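Alpha/beta fold hydrolase (Pseudomonas aeruginosa, PDB 6I8W) acts as a membrane phospholipase A and virulence factor, probably hydrolysing ester bonds of membrane phospholipids. Local coordinates at residues A[78-83]-A[291-296]; A[170-175]-A[257-262]; A[198-203]-A[285-290]. All blocks are in the same frame, centred on the assembly; numbering follows the deposited sequence. Where two conformers were deposited one is given.

Contact 1 of 3, residues A[78-83]-A[291-296]. With BOG (octyl beta-D-glucopyranoside), chain D; IPA (isopropyl alcohol), chain E.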
loop_
_atom_site.group_PDB
_atom_site.type_symbol
_atom_site.label_atom_id
_atom_site.label_comp_id
_atom_site.label_asym_id
_atom_site.label_seq_id
_atom_site.Cartn_x
_atom_site.Cartn_y
_atom_site.Cartn_z
ATOM N N TRP A 78 3.563 -4.325 3.445
ATOM C CA TRP A 78 4.030 -5.473 2.668
ATOM C C TRP A 78 4.939 -6.458 3.392
ATOM O O TRP A 78 5.347 -7.445 2.782
ATOM C CB TRP A 78 4.782 -4.971 1.422
ATOM C CG TRP A 78 3.910 -4.174 0.474
ATOM C CD1 TRP A 78 3.888 -2.805 0.300
ATOM C CD2 TRP A 78 2.938 -4.713 -0.422
ATOM N NE1 TRP A 78 2.940 -2.473 -0.664
ATOM C CE2 TRP A 78 2.354 -3.633 -1.117
ATOM C CE3 TRP A 78 2.516 -6.023 -0.720
ATOM C CZ2 TRP A 78 1.371 -3.823 -2.094
ATOM C CZ3 TRP A 78 1.543 -6.204 -1.665
ATOM C CH2 TRP A 78 0.979 -5.112 -2.351
ATOM N N LEU A 79 5.261 -6.213 4.664
ATOM C CA LEU A 79 6.353 -6.964 5.318
ATOM C C LEU A 79 6.138 -8.473 5.375
ATOM O O LEU A 79 7.026 -9.252 5.029
ATOM C CB LEU A 79 6.582 -6.449 6.748
ATOM C CG LEU A 79 6.804 -4.929 6.814
ATOM C CD1 LEU A 79 7.183 -4.483 8.223
ATOM C CD2 LEU A 79 7.857 -4.520 5.810
ATOM N N ARG A 80 4.987 -8.896 5.870
ATOM C CA ARG A 80 4.767 -10.326 6.062
ATOM C C ARG A 80 4.572 -11.031 4.725
ATOM O O ARG A 80 4.928 -12.190 4.560
ATOM C CB ARG A 80 3.575 -10.553 6.989
ATOM C CG ARG A 80 3.909 -10.212 8.445
ATOM C CD ARG A 80 2.682 -10.152 9.329
ATOM N NE ARG A 80 3.060 -9.869 10.708
ATOM C CZ ARG A 80 2.192 -9.639 11.683
ATOM N NH1 ARG A 80 0.892 -9.689 11.429
ATOM N NH2 ARG A 80 2.624 -9.389 12.912
ATOM N N PHE A 81 4.002 -10.311 3.774
ATOM C CA PHE A 81 3.811 -10.806 2.415
ATOM C C PHE A 81 5.155 -11.029 1.730
ATOM O O PHE A 81 5.333 -11.976 0.986
ATOM C CB PHE A 81 2.952 -9.791 1.642
ATOM C CG PHE A 81 2.775 -10.082 0.162
ATOM C CD1 PHE A 81 1.791 -10.951 -0.270
ATOM C CD2 PHE A 81 3.511 -9.385 -0.789
ATOM C CE1 PHE A 81 1.581 -11.175 -1.634
ATOM C CE2 PHE A 81 3.323 -9.599 -2.132
ATOM C CZ PHE A 81 2.349 -10.507 -2.564
ATOM N N ALA A 82 6.091 -10.120 1.979
ATOM C CA ALA A 82 7.392 -10.121 1.318
ATOM C C ALA A 82 8.322 -11.186 1.893
ATOM O O ALA A 82 9.245 -11.638 1.226
ATOM C CB ALA A 82 8.052 -8.724 1.452
ATOM N N ARG A 83 8.064 -11.596 3.123
ATOM C CA ARG A 83 8.934 -12.541 3.810
ATOM C C ARG A 83 9.228 -13.809 2.977
ATOM O O ARG A 83 10.389 -14.172 2.794
ATOM C CB ARG A 83 8.315 -12.889 5.166
ATOM C CG ARG A 83 9.067 -13.916 5.980
ATOM C CD ARG A 83 8.905 -13.599 7.452
ATOM N NE ARG A 83 8.904 -14.778 8.326
ATOM C CZ ARG A 83 9.979 -15.494 8.637
ATOM N NH1 ARG A 83 11.163 -15.178 8.123
ATOM N NH2 ARG A 83 9.871 -16.537 9.458
ATOM N N GLU A 291 -3.946 -9.245 5.776
ATOM C CA GLU A 291 -4.825 -10.106 6.563
ATOM C C GLU A 291 -4.348 -11.569 6.587
ATOM O O GLU A 291 -4.323 -12.219 7.634
ATOM C CB GLU A 291 -6.267 -10.040 6.031
ATOM C CG GLU A 291 -7.245 -10.865 6.896
ATOM C CD GLU A 291 -8.726 -10.562 6.659
ATOM O OE1 GLU A 291 -9.559 -11.387 7.086
ATOM O OE2 GLU A 291 -9.073 -9.495 6.092
ATOM N N ARG A 292 -3.987 -12.074 5.415
ATOM C CA ARG A 292 -3.523 -13.450 5.260
ATOM C C ARG A 292 -2.295 -13.438 4.344
ATOM O O ARG A 292 -2.373 -13.817 3.167
ATOM C CB ARG A 292 -4.638 -14.336 4.698
ATOM C CG ARG A 292 -5.928 -14.314 5.535
ATOM C CD ARG A 292 -6.587 -15.680 5.670
ATOM N NE ARG A 292 -7.106 -16.219 4.409
ATOM C CZ ARG A 292 -8.353 -16.072 3.970
ATOM N NH1 ARG A 292 -9.246 -15.396 4.686
ATOM N NH2 ARG A 292 -8.717 -16.623 2.817
ATOM N N PRO A 293 -1.154 -12.981 4.881
ATOM C CA PRO A 293 0.024 -12.666 4.061
ATOM C C PRO A 293 0.647 -13.883 3.374
ATOM O O PRO A 293 0.949 -13.821 2.192
ATOM C CB PRO A 293 1.028 -12.093 5.080
ATOM C CG PRO A 293 0.232 -11.814 6.333
ATOM C CD PRO A 293 -0.896 -12.790 6.322
ATOM N N GLU A 294 0.870 -14.959 4.116
ATOM C CA GLU A 294 1.561 -16.122 3.537
ATOM C C GLU A 294 0.673 -16.788 2.488
ATOM O O GLU A 294 1.150 -17.268 1.467
ATOM C CB GLU A 294 1.968 -17.135 4.624
ATOM C CG GLU A 294 3.041 -16.614 5.610
ATOM C CD GLU A 294 4.480 -16.943 5.193
ATOM O OE1 GLU A 294 4.667 -17.713 4.221
ATOM O OE2 GLU A 294 5.430 -16.438 5.849
ATOM N N GLU A 295 -0.623 -16.807 2.749
ATOM C CA GLU A 295 -1.578 -17.345 1.794
ATOM C C GLU A 295 -1.616 -16.511 0.498
ATOM O O GLU A 295 -1.593 -17.048 -0.609
ATOM C CB GLU A 295 -2.950 -17.418 2.439
ATOM C CG GLU A 295 -4.059 -17.821 1.516
ATOM C CD GLU A 295 -5.352 -18.015 2.271
ATOM O OE1 GLU A 295 -5.303 -18.023 3.524
ATOM O OE2 GLU A 295 -6.415 -18.124 1.615
ATOM N N THR A 296 -1.673 -15.194 0.638
ATOM C CA THR A 296 -1.673 -14.311 -0.512
ATOM C C THR A 296 -0.357 -14.427 -1.293
ATOM O O THR A 296 -0.357 -14.457 -2.516
ATOM C CB THR A 296 -1.892 -12.818 -0.086
ATOM O OG1 THR A 296 -3.085 -12.705 0.704
ATOM C CG2 THR A 296 -2.034 -11.925 -1.320
HETATM C C1 BOG D . 2.723 -7.703 16.691
HETATM O O1 BOG D . 2.155 -7.130 15.512
HETATM C C2 BOG D . 1.845 -8.899 17.083
HETATM O O2 BOG D . 0.724 -8.407 17.815
HETATM C C3 BOG D . 2.553 -9.971 17.910
HETATM O O3 BOG D . 1.736 -11.141 18.070
HETATM C C4 BOG D . 3.844 -10.324 17.198
HETATM O O4 BOG D . 4.506 -11.428 17.847
HETATM C C5 BOG D . 4.685 -9.049 17.224
HETATM O O5 BOG D . 4.086 -8.037 16.400
HETATM C C6 BOG D . 6.141 -9.283 16.822
HETATM O O6 BOG D . 6.378 -8.900 15.465
HETATM C "C1'" BOG D . 2.822 -5.952 15.072
HETATM C "C2'" BOG D . 2.375 -5.641 13.651
HETATM C "C3'" BOG D . 0.940 -6.104 13.459
HETATM C "C4'" BOG D . 0.343 -5.594 12.161
HETATM C "C5'" BOG D . -1.121 -5.248 12.399
HETATM C "C6'" BOG D . -1.860 -5.043 11.087
HETATM C "C7'" BOG D . -3.103 -4.193 11.308
HETATM C "C8'" BOG D . -3.980 -4.802 12.376
HETATM C C1 IPA E . 1.465 -5.390 8.064
HETATM C C2 IPA E . 2.834 -6.054 8.001
HETATM C C3 IPA E . 3.373 -6.308 9.402
HETATM O O2 IPA E . 2.730 -7.279 7.259
HETATM O O HOH W 1 5.198 -13.788 6.617
#
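P293 and T296, on the first turn of helix 293-308, pack against R80 and F81 of the short helix 79-82, joining two helical elements of the alpha/beta hydrolase fold that lie far apart in sequence. The tight part is van der Waals packing. CB of P293 sits 3.5 Å from CB of R80, and the same P293 CB comes within 3.7 Å of the backbone N of F81. A proline suits this first turn: its ring nitrogen has no hydrogen to offer, and none is needed there. The CA atoms of F81 and P293, 4.5 Å apart, are the nearest such pair across the two segments. In F81 a chi1 of 174° puts CG anti to the backbone N, on the side where CE1 of F81 meets the methyl CG2 of T296 at 3.7 Å, the two side chains crossing at about a right angle. The solvent side is looser. E294 and R83 are exposed, and their opposite charges come near each other without forming a salt bridge; in the given conformer R83 NH1 bonds to L37 O. The extended chain of R80 runs away from P293 toward the octyl glucoside, its NE paired with E34, while its backbone N donates to the isopropanol oxygen. No direct hydrogen bond links the two segments; a single water joins them, donating to R80 O at 2.6 Å and to E294 OE2 at 2.8 Å.

Contact 2 of 3, residues A[170-175]-A[257-262]; sequences KSELFE and RDRVLD
S171 and V260 meet through a hydroxyl and a carbonyl: OG of S171 donates to V260 O at 2.7 Å, approaching from above the carbonyl plane. The preceding carbonyl is used as well, R259 O accepting from the backbone N of L173 at 3.2 Å. At the outer margin E172 and R259, the latter in its given conformer, lie side by side and point the same way, with carboxylate and guanidinium planes 21° apart. NE of R259 reaches OE1 of E172 at 2.8 Å, and NH2 of R259 reaches OE2 of E172 at 2.9 Å, a side-on, two-nitrogen salt bridge that the bend of the arginine at chi3 (64°) allows by turning NE back to the glutamate. On the inner side apolar groups touch: CD2 of L173 lies 3.9 Å from CG1 of V260, and CE2 of F174 lies 3.8 Å from CD2 of L261.

S171 is the N-cap of helix 172-177. Its OG, placed between the backbone N and the carbonyl carbon, also accepts from F174 N, so one small hydroxyl both caps the helix and ties it to the loop, a double task to which serine is well suited. That loop follows strand 250-255 of the alpha/beta hydrolase sheet, consistent with D258 as the acid of a Ser-His-Asp triad. Behind the first shell, OD1 of D258 forms an Asx turn through V260 N, widened to an Asx motif by L261 N, while OD2 accepts from ND1 of H286. Helix 191-199 lies against the same group, F198 touching E172, L173, R259 and V260.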
loop_
_atom_site.group_PDB
_atom_site.type_symbol
_atom_site.label_atom_id
_atom_site.label_comp_id
_atom_site.label_asym_id
_atom_site.label_seq_id
_atom_site.Cartn_x
_atom_site.Cartn_y
_atom_site.Cartn_z
ATOM N N LYS A 170 -22.071 -1.414 -5.807
ATOM C CA LYS A 170 -21.486 -0.261 -5.132
ATOM C C LYS A 170 -20.910 -0.694 -3.789
ATOM O O LYS A 170 -21.617 -1.278 -2.967
ATOM C CB LYS A 170 -22.559 0.835 -4.945
ATOM C CG LYS A 170 -22.037 2.241 -4.672
ATOM C CD LYS A 170 -23.223 3.240 -4.641
ATOM C CE LYS A 170 -22.764 4.687 -4.673
ATOM N NZ LYS A 170 -23.903 5.674 -4.867
ATOM N N SER A 171 -19.633 -0.410 -3.556
ATOM C CA SER A 171 -19.001 -0.823 -2.307
ATOM C C SER A 171 -19.497 0.015 -1.132
ATOM O O SER A 171 -20.074 1.076 -1.316
ATOM C CB SER A 171 -17.479 -0.722 -2.415
ATOM O OG SER A 171 -17.076 0.637 -2.429
ATOM N N GLU A 172 -19.248 -0.479 0.075
ATOM C CA GLU A 172 -19.648 0.200 1.293
ATOM C C GLU A 172 -18.924 1.551 1.395
ATOM O O GLU A 172 -19.474 2.510 1.940
ATOM C CB GLU A 172 -19.369 -0.686 2.506
ATOM C CG GLU A 172 -19.936 -0.187 3.818
ATOM C CD GLU A 172 -19.762 -1.202 4.937
ATOM O OE1 GLU A 172 -19.677 -2.417 4.636
ATOM O OE2 GLU A 172 -19.688 -0.786 6.114
ATOM N N LEU A 173 -17.694 1.625 0.883
ATOM C CA LEU A 173 -16.981 2.909 0.818
ATOM C C LEU A 173 -17.736 3.900 -0.037
ATOM O O LEU A 173 -17.958 5.036 0.379
ATOM C CB LEU A 173 -15.564 2.765 0.252
ATOM C CG LEU A 173 -14.926 4.142 -0.033
ATOM C CD1 LEU A 173 -14.695 4.930 1.261
ATOM C CD2 LEU A 173 -13.615 4.027 -0.823
ATOM N N PHE A 174 -18.114 3.484 -1.239
ATOM C CA PHE A 174 -18.781 4.405 -2.139
ATOM C C PHE A 174 -20.154 4.782 -1.591
ATOM O O PHE A 174 -20.595 5.901 -1.784
ATOM C CB PHE A 174 -18.863 3.830 -3.553
ATOM C CG PHE A 174 -17.541 3.830 -4.278
ATOM C CD1 PHE A 174 -16.955 5.024 -4.664
ATOM C CD2 PHE A 174 -16.886 2.648 -4.578
ATOM C CE1 PHE A 174 -15.734 5.037 -5.327
ATOM C CE2 PHE A 174 -15.669 2.653 -5.246
ATOM C CZ PHE A 174 -15.089 3.847 -5.614
ATOM N N GLU A 175 -20.809 3.884 -0.860
ATOM C CA GLU A 175 -22.067 4.205 -0.174
ATOM C C GLU A 175 -21.846 5.273 0.885
ATOM O O GLU A 175 -22.622 6.225 1.023
ATOM C CB GLU A 175 -22.662 2.962 0.494
ATOM C CG GLU A 175 -23.180 1.904 -0.457
ATOM C CD GLU A 175 -24.557 2.244 -0.988
ATOM O OE1 GLU A 175 -25.070 3.344 -0.664
ATOM O OE2 GLU A 175 -25.130 1.406 -1.717
ATOM N N ARG A 257 -14.826 -10.403 0.599
ATOM C CA ARG A 257 -15.675 -9.530 1.421
ATOM C C ARG A 257 -15.113 -8.108 1.550
ATOM O O ARG A 257 -15.433 -7.387 2.502
ATOM C CB ARG A 257 -15.868 -10.152 2.802
ATOM C CG ARG A 257 -16.560 -11.526 2.750
ATOM C CD ARG A 257 -16.832 -12.078 4.139
ATOM N NE ARG A 257 -17.806 -11.271 4.874
ATOM C CZ ARG A 257 -18.129 -11.477 6.146
ATOM N NH1 ARG A 257 -17.552 -12.464 6.823
ATOM N NH2 ARG A 257 -19.027 -10.705 6.743
ATOM N N ASP A 258 -14.280 -7.724 0.584
ATOM C CA ASP A 258 -13.740 -6.364 0.473
ATOM C C ASP A 258 -14.895 -5.360 0.514
ATOM O O ASP A 258 -15.774 -5.392 -0.338
ATOM C CB ASP A 258 -12.938 -6.224 -0.830
ATOM C CG ASP A 258 -12.178 -4.904 -0.934
ATOM O OD1 ASP A 258 -12.560 -3.906 -0.278
ATOM O OD2 ASP A 258 -11.189 -4.864 -1.700
ATOM N N ARG A 259 -14.896 -4.490 1.519
ATOM C CA ARG A 259 -15.966 -3.501 1.661
ATOM C C ARG A 259 -15.576 -2.172 1.022
ATOM O O ARG A 259 -16.434 -1.302 0.784
ATOM C CB ARG A 259 -16.312 -3.298 3.137
ATOM C CG ARG A 259 -17.060 -4.467 3.763
ATOM C CD ARG A 259 -16.852 -4.535 5.272
ATOM N NE ARG A 259 -17.386 -3.384 6.000
ATOM C CZ ARG A 259 -17.373 -3.284 7.325
ATOM N NH1 ARG A 259 -16.854 -4.270 8.045
ATOM N NH2 ARG A 259 -17.873 -2.211 7.936
ATOM N N VAL A 260 -14.287 -2.017 0.736
ATOM C CA VAL A 260 -13.763 -0.769 0.186
ATOM C C VAL A 260 -13.945 -0.699 -1.331
ATOM O O VAL A 260 -14.415 0.293 -1.868
ATOM C CB VAL A 260 -12.265 -0.619 0.530
ATOM C CG1 VAL A 260 -11.755 0.767 0.136
ATOM C CG2 VAL A 260 -12.038 -0.879 2.005
ATOM N N LEU A 261 -13.545 -1.764 -2.015
ATOM C CA LEU A 261 -13.675 -1.872 -3.467
ATOM C C LEU A 261 -14.260 -3.247 -3.777
ATOM O O LEU A 261 -13.778 -4.265 -3.267
ATOM C CB LEU A 261 -12.326 -1.691 -4.157
ATOM C CG LEU A 261 -11.612 -0.361 -3.890
ATOM C CD1 LEU A 261 -10.226 -0.401 -4.508
ATOM C CD2 LEU A 261 -12.416 0.792 -4.437
ATOM N N ASP A 262 -15.299 -3.286 -4.599
ATOM C CA ASP A 262 -16.104 -4.495 -4.672
ATOM C C ASP A 262 -15.497 -5.578 -5.553
ATOM O O ASP A 262 -14.911 -5.283 -6.596
ATOM C CB ASP A 262 -17.508 -4.172 -5.160
ATOM C CG ASP A 262 -18.480 -5.259 -4.802
ATOM O OD1 ASP A 262 -18.887 -5.290 -3.623
ATOM O OD2 ASP A 262 -18.779 -6.111 -5.672
#

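Contact 3 of 3, residues A[198-203]-A[285-290]; sequences FVFVQQ and GHVPMV. With BOG (octyl beta-D-glucopyranoside), chain D; MYR (myristic acid), chain C.
F200 packs its ring against V287 and V290, the apolar centre of a buried contact between the end of helix 191-199 and the histidine loop of the alpha/beta hydrolase fold. CG2 of V287 lies 3.6 Å from CE1 of F200, while CG1 of V290 meets CZ of F200, also at 3.6 Å, at the ring edge and near its plane. F200 and V290 cross at about a right angle. The chi1 of F200 (-68°) sets CG beside the backbone N, and the broad ring bridges from protein to ligand: its CE2 touches C7' of the octyl glucoside at 3.7 Å. A branched valine suits position 287, offering CG2 to the phenylalanine and CG1 to C3 of the myristic acid, 3.7 Å away. The contact thus lines the fatty-acid site beside H286, probably the triad histidine, whose ring edge faces myristic acid O2, 4.0 Å from NE2 of H286; that NE2 is hydrogen-bonded to S137. Further out, G285, with no CB, lets V199 O lie 3.7 Å from its CA. V201 CG2 lies against G285 N, which is held by E291 OE2. At the polar edge the backbone N of H286 donates to V199 O at 3.1 Å, with a bent N-H...O angle of 135°. A water supplements this direct bond, donating to V199 O and accepting from V287 N at 2.8 Å.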
loop_
_atom_site.group_PDB
_atom_site.type_symbol
_atom_site.label_atom_id
_atom_site.label_comp_id
_atom_site.label_asym_id
_atom_site.label_seq_id
_atom_site.Cartn_x
_atom_site.Cartn_y
_atom_site.Cartn_z
ATOM N N PHE A 198 -13.038 -1.861 9.029
ATOM C CA PHE A 198 -13.521 -1.613 7.674
ATOM C C PHE A 198 -12.747 -2.405 6.604
ATOM O O PHE A 198 -13.311 -2.775 5.567
ATOM C CB PHE A 198 -13.442 -0.119 7.366
ATOM C CG PHE A 198 -14.194 0.291 6.135
ATOM C CD1 PHE A 198 -15.567 0.123 6.057
ATOM C CD2 PHE A 198 -13.539 0.895 5.074
ATOM C CE1 PHE A 198 -16.269 0.516 4.926
ATOM C CE2 PHE A 198 -14.229 1.297 3.946
ATOM C CZ PHE A 198 -15.596 1.108 3.870
ATOM N N VAL A 199 -11.462 -2.663 6.846
ATOM C CA VAL A 199 -10.634 -3.293 5.815
ATOM C C VAL A 199 -10.265 -4.747 6.139
ATOM O O VAL A 199 -9.800 -5.461 5.252
ATOM C CB VAL A 199 -9.326 -2.500 5.559
ATOM C CG1 VAL A 199 -9.623 -1.043 5.143
ATOM C CG2 VAL A 199 -8.428 -2.546 6.781
ATOM N N PHE A 200 -10.478 -5.182 7.384
ATOM C CA PHE A 200 -10.201 -6.577 7.782
ATOM C C PHE A 200 -11.456 -7.382 8.095
ATOM O O PHE A 200 -12.347 -6.913 8.807
ATOM C CB PHE A 200 -9.308 -6.641 9.028
ATOM C CG PHE A 200 -7.904 -6.163 8.816
ATOM C CD1 PHE A 200 -7.005 -6.913 8.070
ATOM C CD2 PHE A 200 -7.472 -4.975 9.397
ATOM C CE1 PHE A 200 -5.702 -6.477 7.887
ATOM C CE2 PHE A 200 -6.171 -4.532 9.224
ATOM C CZ PHE A 200 -5.283 -5.275 8.463
ATOM N N VAL A 201 -11.499 -8.628 7.628
ATOM C CA VAL A 201 -12.482 -9.552 8.162
ATOM C C VAL A 201 -11.959 -10.117 9.484
ATOM O O VAL A 201 -12.618 -10.011 10.515
ATOM C CB VAL A 201 -12.807 -10.681 7.165
ATOM C CG1 VAL A 201 -13.737 -11.715 7.810
ATOM C CG2 VAL A 201 -13.431 -10.083 5.905
ATOM N N GLN A 202 -10.774 -10.718 9.457
ATOM C CA GLN A 202 -10.125 -11.165 10.687
ATOM C C GLN A 202 -8.892 -10.313 10.867
ATOM O O GLN A 202 -7.915 -10.451 10.120
ATOM C CB GLN A 202 -9.743 -12.662 10.639
ATOM C CG GLN A 202 -10.920 -13.628 10.719
ATOM C CD GLN A 202 -10.484 -15.093 10.791
ATOM O OE1 GLN A 202 -9.858 -15.614 9.865
ATOM N NE2 GLN A 202 -10.818 -15.757 11.892
ATOM N N GLN A 203 -8.940 -9.413 11.838
ATOM C CA GLN A 203 -7.846 -8.490 12.015
ATOM C C GLN A 203 -6.680 -9.194 12.694
ATOM O O GLN A 203 -6.868 -9.882 13.682
ATOM C CB GLN A 203 -8.276 -7.282 12.834
ATOM C CG GLN A 203 -7.163 -6.264 12.990
ATOM C CD GLN A 203 -7.311 -5.452 14.246
ATOM O OE1 GLN A 203 -8.342 -4.819 14.470
ATOM N NE2 GLN A 203 -6.285 -5.474 15.085
ATOM N N GLY A 285 -10.803 -9.578 3.510
ATOM C CA GLY A 285 -11.175 -8.194 3.240
ATOM C C GLY A 285 -10.331 -7.543 2.164
ATOM O O GLY A 285 -9.793 -8.203 1.268
ATOM N N HIS A 286 -10.203 -6.227 2.291
ATOM C CA HIS A 286 -9.572 -5.354 1.311
ATOM C C HIS A 286 -8.051 -5.474 1.186
ATOM O O HIS A 286 -7.471 -5.061 0.178
ATOM C CB HIS A 286 -9.932 -3.907 1.677
ATOM C CG HIS A 286 -9.394 -2.875 0.738
ATOM N ND1 HIS A 286 -9.624 -2.912 -0.620
ATOM C CD2 HIS A 286 -8.689 -1.741 0.970
ATOM C CE1 HIS A 286 -9.047 -1.868 -1.191
ATOM N NE2 HIS A 286 -8.468 -1.145 -0.247
ATOM N N VAL A 287 -7.387 -5.999 2.211
ATOM C CA VAL A 287 -5.922 -6.063 2.152
ATOM C C VAL A 287 -5.426 -7.489 2.437
ATOM O O VAL A 287 -4.822 -7.760 3.476
ATOM C CB VAL A 287 -5.269 -5.024 3.121
ATOM C CG1 VAL A 287 -5.463 -3.574 2.583
ATOM C CG2 VAL A 287 -5.861 -5.123 4.519
ATOM N N PRO A 288 -5.687 -8.418 1.496
ATOM C CA PRO A 288 -5.320 -9.833 1.677
ATOM C C PRO A 288 -3.843 -10.017 2.051
ATOM O O PRO A 288 -3.521 -10.885 2.883
ATOM C CB PRO A 288 -5.608 -10.470 0.298
ATOM C CG PRO A 288 -6.461 -9.525 -0.430
ATOM C CD PRO A 288 -6.277 -8.150 0.170
ATOM N N MET A 289 -2.966 -9.202 1.473
ATOM C CA MET A 289 -1.528 -9.337 1.731
ATOM C C MET A 289 -1.180 -8.970 3.175
ATOM O O MET A 289 -0.108 -9.322 3.654
ATOM C CB MET A 289 -0.706 -8.483 0.762
ATOM C CG MET A 289 -0.640 -7.012 1.132
ATOM S SD MET A 289 -2.183 -6.138 0.673
ATOM C CE MET A 289 -1.699 -4.450 1.056
ATOM N N VAL A 290 -2.083 -8.271 3.868
ATOM C CA VAL A 290 -1.889 -8.006 5.298
ATOM C C VAL A 290 -2.693 -8.985 6.160
ATOM O O VAL A 290 -2.189 -9.485 7.159
ATOM C CB VAL A 290 -2.283 -6.560 5.666
ATOM C CG1 VAL A 290 -2.084 -6.305 7.169
ATOM C CG2 VAL A 290 -1.489 -5.558 4.828
HETATM C C1 BOG D . 2.723 -7.703 16.691
HETATM O O1 BOG D . 2.155 -7.130 15.512
HETATM C C2 BOG D . 1.845 -8.899 17.083
HETATM O O2 BOG D . 0.724 -8.407 17.815
HETATM C C3 BOG D . 2.553 -9.971 17.910
HETATM O O3 BOG D . 1.736 -11.141 18.070
HETATM C C4 BOG D . 3.844 -10.324 17.198
HETATM O O4 BOG D . 4.506 -11.428 17.847
HETATM C C5 BOG D . 4.685 -9.049 17.224
HETATM O O5 BOG D . 4.086 -8.037 16.400
HETATM C C6 BOG D . 6.141 -9.283 16.822
HETATM O O6 BOG D . 6.378 -8.900 15.465
HETATM C "C1'" BOG D . 2.822 -5.952 15.072
HETATM C "C2'" BOG D . 2.375 -5.641 13.651
HETATM C "C3'" BOG D . 0.940 -6.104 13.459
HETATM C "C4'" BOG D . 0.343 -5.594 12.161
HETATM C "C5'" BOG D . -1.121 -5.248 12.399
HETATM C "C6'" BOG D . -1.860 -5.043 11.087
HETATM C "C7'" BOG D . -3.103 -4.193 11.308
HETATM C "C8'" BOG D . -3.980 -4.802 12.376
HETATM C C1 MYR C . -5.697 0.776 2.452
HETATM O O1 MYR C . -4.965 0.228 1.595
HETATM O O2 MYR C . -6.665 1.505 2.137
HETATM C C2 MYR C . -5.458 0.478 3.920
HETATM C C3 MYR C . -4.251 -0.448 4.077
HETATM C C4 MYR C . -4.177 -1.042 5.480
HETATM C C5 MYR C . -3.863 0.012 6.531
HETATM C C6 MYR C . -3.561 -0.664 7.862
HETATM C C7 MYR C . -2.132 -0.395 8.326
HETATM C C8 MYR C . -1.507 -1.654 8.921
HETATM C C9 MYR C . -0.660 -1.350 10.155
HETATM C C10 MYR C . 0.824 -1.510 9.849
HETATM C C11 MYR C . 1.671 -1.534 11.118
HETATM C C12 MYR C . 3.139 -1.294 10.782
HETATM C C13 MYR C . 4.045 -1.996 11.781
HETATM C C14 MYR C . 5.219 -2.626 11.067
HETATM O O HOH W 2 -12.887 -4.652 3.670
HETATM O O HOH W 3 -8.115 -7.482 4.459
#

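Contact 3 is the buried one, whereas contacts 1 and 2 are only partly buried and finish in charged, more accessible margins. Contacts 2 and 3 adjoin at the probable catalytic triad and at helix 191-199. Contacts 1 and 3 share consecutive helices, 288-291 and 293-308; E291 reaches back to Q202, and both contacts touch the octyl glucoside. Chemistry follows position: contact 2 relies on direct hydrogen bonds and a salt bridge, and contact 3 on apolar packing with one direct backbone bond. Waters bridge the segments in contacts 1 and 3, but contact 1 has no direct hydrogen bond. In sequence, contacts 2 and 3 interleave inside the loop closed by contact 1.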